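Local coordinates for protein glucanase (Clostridium thermocellum, PDB 5GXX) that probably hydrolyses internal beta-1,4-glucosidic bonds of cellulose, as a family 9 endoglucanase of the Clostridium thermocellum cellulosome, at residues 4-7 against 8-11; 346-350 against 351-355. The protein carries 1 engineered substitution. One frame throughout, in Å; residues are numbered along the deposited sequence.

Contact 1 (4-7 against 8-11)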
# COMPACT_ATOMS: atom_id res chain seq x y z
N SER A 4 2.28 43.59 -40.49
CA SER A 4 1.13 43.37 -39.56
C SER A 4 1.61 42.85 -38.20
O SER A 4 1.00 43.11 -37.16
CB SER A 4 0.12 42.39 -40.15
OG SER A 4 -0.42 42.89 -41.37
N TYR A 5 2.71 42.12 -38.25
CA TYR A 5 3.34 41.53 -37.08
C TYR A 5 4.83 41.65 -37.32
O TYR A 5 5.26 41.86 -38.45
CB TYR A 5 2.93 40.05 -36.88
CG TYR A 5 1.45 39.94 -36.58
CD1 TYR A 5 0.97 40.17 -35.30
CD2 TYR A 5 0.53 39.68 -37.60
CE1 TYR A 5 -0.37 40.11 -35.02
CE2 TYR A 5 -0.84 39.63 -37.32
CZ TYR A 5 -1.27 39.86 -36.03
OH TYR A 5 -2.61 39.83 -35.73
N ASN A 6 5.60 41.50 -36.25
CA ASN A 6 7.04 41.37 -36.38
C ASN A 6 7.36 39.93 -36.78
O ASN A 6 7.57 39.08 -35.93
CB ASN A 6 7.76 41.76 -35.09
CG ASN A 6 9.27 41.79 -35.26
OD1 ASN A 6 9.82 41.29 -36.24
ND2 ASN A 6 9.94 42.39 -34.29
N TYR A 7 7.32 39.68 -38.09
CA TYR A 7 7.57 38.35 -38.65
C TYR A 7 8.98 37.86 -38.37
O TYR A 7 9.18 36.66 -38.22
CB TYR A 7 7.28 38.28 -40.15
CG TYR A 7 5.85 38.67 -40.50
CD1 TYR A 7 4.78 37.83 -40.18
CD2 TYR A 7 5.59 39.85 -41.19
CE1 TYR A 7 3.48 38.19 -40.52
CE2 TYR A 7 4.29 40.22 -41.53
CZ TYR A 7 3.25 39.39 -41.17
OH TYR A 7 1.97 39.76 -41.53
N ALA A 8 9.95 38.78 -38.28
CA ALA A 8 11.31 38.39 -37.92
C ALA A 8 11.40 37.80 -36.52
O ALA A 8 12.10 36.82 -36.30
CB ALA A 8 12.28 39.58 -38.04
N GLU A 9 10.69 38.41 -35.57
CA GLU A 9 10.65 37.88 -34.20
C GLU A 9 9.90 36.55 -34.17
O GLU A 9 10.33 35.61 -33.51
CB GLU A 9 10.02 38.86 -33.21
CG GLU A 9 10.02 38.35 -31.77
CD GLU A 9 9.20 39.24 -30.86
OE1 GLU A 9 9.24 40.47 -31.05
OE2 GLU A 9 8.52 38.71 -29.95
N ALA A 10 8.78 36.46 -34.88
CA ALA A 10 8.08 35.18 -35.00
C ALA A 10 8.99 34.08 -35.55
O ALA A 10 9.04 32.95 -35.05
CB ALA A 10 6.87 35.35 -35.88
N LEU A 11 9.73 34.41 -36.61
CA LEU A 11 10.68 33.46 -37.19
C LEU A 11 11.77 33.03 -36.23
O LEU A 11 12.06 31.82 -36.13
CB LEU A 11 11.31 34.08 -38.43
CG LEU A 11 12.38 33.23 -39.12
CD1 LEU A 11 11.77 31.93 -39.63
CD2 LEU A 11 13.03 34.03 -40.26

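Contact 2 (346-350 against 351-355)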
# COMPACT_ATOMS: atom_id res chain seq x y z
N ASN A 346 -8.05 38.10 -30.91
CA ASN A 346 -6.89 38.96 -31.09
C ASN A 346 -5.63 38.40 -30.42
O ASN A 346 -4.80 39.13 -29.88
CB ASN A 346 -7.17 40.36 -30.55
CG ASN A 346 -6.83 41.42 -31.56
OD1 ASN A 346 -5.66 41.77 -31.73
ND2 ASN A 346 -7.84 41.89 -32.29
N ARG A 347 -5.47 37.08 -30.48
CA ARG A 347 -4.44 36.43 -29.67
C ARG A 347 -3.52 35.55 -30.48
O ARG A 347 -3.95 34.90 -31.43
CB ARG A 347 -5.02 35.65 -28.50
CG ARG A 347 -5.90 34.46 -28.81
CD ARG A 347 -5.11 33.14 -28.86
NE ARG A 347 -4.40 32.90 -27.60
CZ ARG A 347 -4.98 32.54 -26.45
NH1 ARG A 347 -6.29 32.31 -26.38
NH2 ARG A 347 -4.24 32.39 -25.37
N SER A 348 -2.24 35.57 -30.13
CA SER A 348 -1.28 34.68 -30.73
C SER A 348 -1.54 33.23 -30.33
O SER A 348 -1.92 32.96 -29.19
CB SER A 348 0.11 35.10 -30.28
OG SER A 348 1.05 34.12 -30.68
N TYR A 349 -1.35 32.34 -31.31
CA TYR A 349 -1.31 30.89 -31.12
C TYR A 349 0.11 30.33 -31.13
O TYR A 349 0.31 29.12 -31.25
CB TYR A 349 -2.17 30.22 -32.20
CG TYR A 349 -3.65 30.38 -31.89
CD1 TYR A 349 -4.24 29.61 -30.89
CD2 TYR A 349 -4.46 31.29 -32.57
CE1 TYR A 349 -5.58 29.74 -30.56
CE2 TYR A 349 -5.84 31.43 -32.25
CZ TYR A 349 -6.39 30.64 -31.24
OH TYR A 349 -7.72 30.73 -30.89
N VAL A 350 1.08 31.22 -30.94
CA VAL A 350 2.50 30.87 -30.91
C VAL A 350 3.00 31.14 -29.49
O VAL A 350 2.98 32.29 -29.03
CB VAL A 350 3.33 31.66 -31.95
CG1 VAL A 350 4.83 31.34 -31.83
CG2 VAL A 350 2.81 31.43 -33.38
N VAL A 351 3.40 30.08 -28.80
CA VAL A 351 3.90 30.22 -27.42
C VAL A 351 5.02 31.26 -27.34
O VAL A 351 5.94 31.26 -28.17
CB VAL A 351 4.41 28.85 -26.90
CG1 VAL A 351 4.95 28.95 -25.46
CG2 VAL A 351 3.31 27.82 -26.96
N GLY A 352 4.91 32.15 -26.36
CA GLY A 352 5.99 33.10 -26.11
C GLY A 352 6.09 34.23 -27.12
O GLY A 352 7.13 34.88 -27.21
N PHE A 353 5.03 34.44 -27.89
CA PHE A 353 5.01 35.48 -28.91
C PHE A 353 3.69 36.23 -28.94
O PHE A 353 2.61 35.64 -28.84
CB PHE A 353 5.24 34.90 -30.31
CG PHE A 353 5.07 35.92 -31.41
CD1 PHE A 353 6.14 36.71 -31.83
CD2 PHE A 353 3.83 36.09 -32.03
CE1 PHE A 353 5.96 37.66 -32.85
CE2 PHE A 353 3.64 37.05 -33.02
CZ PHE A 353 4.72 37.83 -33.45
N GLY A 354 3.79 37.54 -29.14
CA GLY A 354 2.60 38.33 -29.43
C GLY A 354 1.66 38.52 -28.26
O GLY A 354 2.05 38.43 -27.09
N ASN A 355 0.40 38.82 -28.59
CA ASN A 355 -0.57 39.17 -27.56
C ASN A 355 -1.25 37.93 -26.98
O ASN A 355 -1.81 37.13 -27.72
CB ASN A 355 -1.65 40.10 -28.15
CG ASN A 355 -2.70 40.45 -27.13
OD1 ASN A 355 -2.37 40.92 -26.05
ND2 ASN A 355 -3.97 40.18 -27.44

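Contact 1 (4-7 against 8-11)
Asn6 caps the N-terminal end of helix 7-20, the first helix of the family 9 catalytic module, in a local contact between the loop that leads into the helix and its first turn. Its OD1 accepts from the backbone N of Glu9, the two atoms 3.1 Å apart, which is the N-cap bond. CG of Asn6 stands anti to its own backbone N (chi1 -173°), and this turns the amide forward over the first helical turn. The N-H of Glu9 does not arrive on a lone pair: it meets OD1 from above the carbonyl plane, 70° out of it. Beyond the cap, the side chains of Asn6 and Glu9 cross at about a right angle, with CG of Asn6 3.7 Å from CB of Glu9. The other polar atoms of the pair have partners outside: Asn6 ND2 donates to the carbonyl of Thr432, and Glu9 OE2 forms a salt bridge with Lys13, one turn along the helix. Regular helical bonding begins at the same place: Ala10 N donates to Asn6 O at 3.1 Å, and Leu11 N to Tyr7 O at 2.8 Å. The ring of Tyr7 points back from the helix start, with Tyr5 O 3.4 Å above one face, and its hydroxyl is hydrogen-bonded to Asp337 of helix 322-340. Asn6 thus satisfies the helix end twice, through its amide oxygen and its backbone carbonyl, while its amide nitrogen ties the cap to the segment following helix 412-429. The carboxylate of Glu9 near this N-terminus would probably also interact favourably with the helix dipole.

Contact 2 (346-350 against 351-355)
Asn355 reaches back across the hairpin-like loop to Asn346, laying its amide so that Asn346 O lies in the amide plane, 2.8 Å from ND2. The bond is nearly straight, 173° at the hydrogen, and CG of Asn355 anti to its backbone N (chi1 178°) carries the amide to that carbonyl. Next to it, Ser348 N donates to Asn355 O at 2.9 Å, so Asn355 grips the opposing arm of the loop with both side chain and backbone. Ser348 directs its CB toward residues 351-355. Its OG accepts from Val350 N at 2.9 Å, forming an ST turn, and also sits in the plane of the Phe353 ring at its edge, 3.7 Å from CD2. Across the ends of the turn that follows, CG1 of Val350 packs against CB of Phe353 at 3.9 Å. A type II beta turn from Val350 to Phe353 closes the loop through Phe353 N to Val350 O, with Gly352 at the positive phi suited to glycine. Arg347 folds back within its own segment, its NE donating to Ser348 O and its CD over one face of the Tyr349 ring. Hydrogen bonds thus hold both the open end and the turn of the loop, while Phe353, with Ser348 OG at its ring edge, packs on Leu340.

Contact 1 precedes contact 2 by more than 300 residues in the chain, yet their centres lie about 11 Å apart within the family 9 catalytic module. Phe353 joins them directly: its CE1 comes within 3.8 Å of Asn6 O, and its ring also packs on Glu9 and Ala10 at the start of helix 7-20. Lys13 of that helix adds a polar tie, hydrogen-bonding Gly352 O while bridging to Glu9. Helix 322-340 is common ground, since Leu340 touches Tyr5 and Tyr7 on one hand and Val350 and Phe353 on the other. The N-terminal end of the module is thereby packed against the loop between helices 322-340 and 364-367.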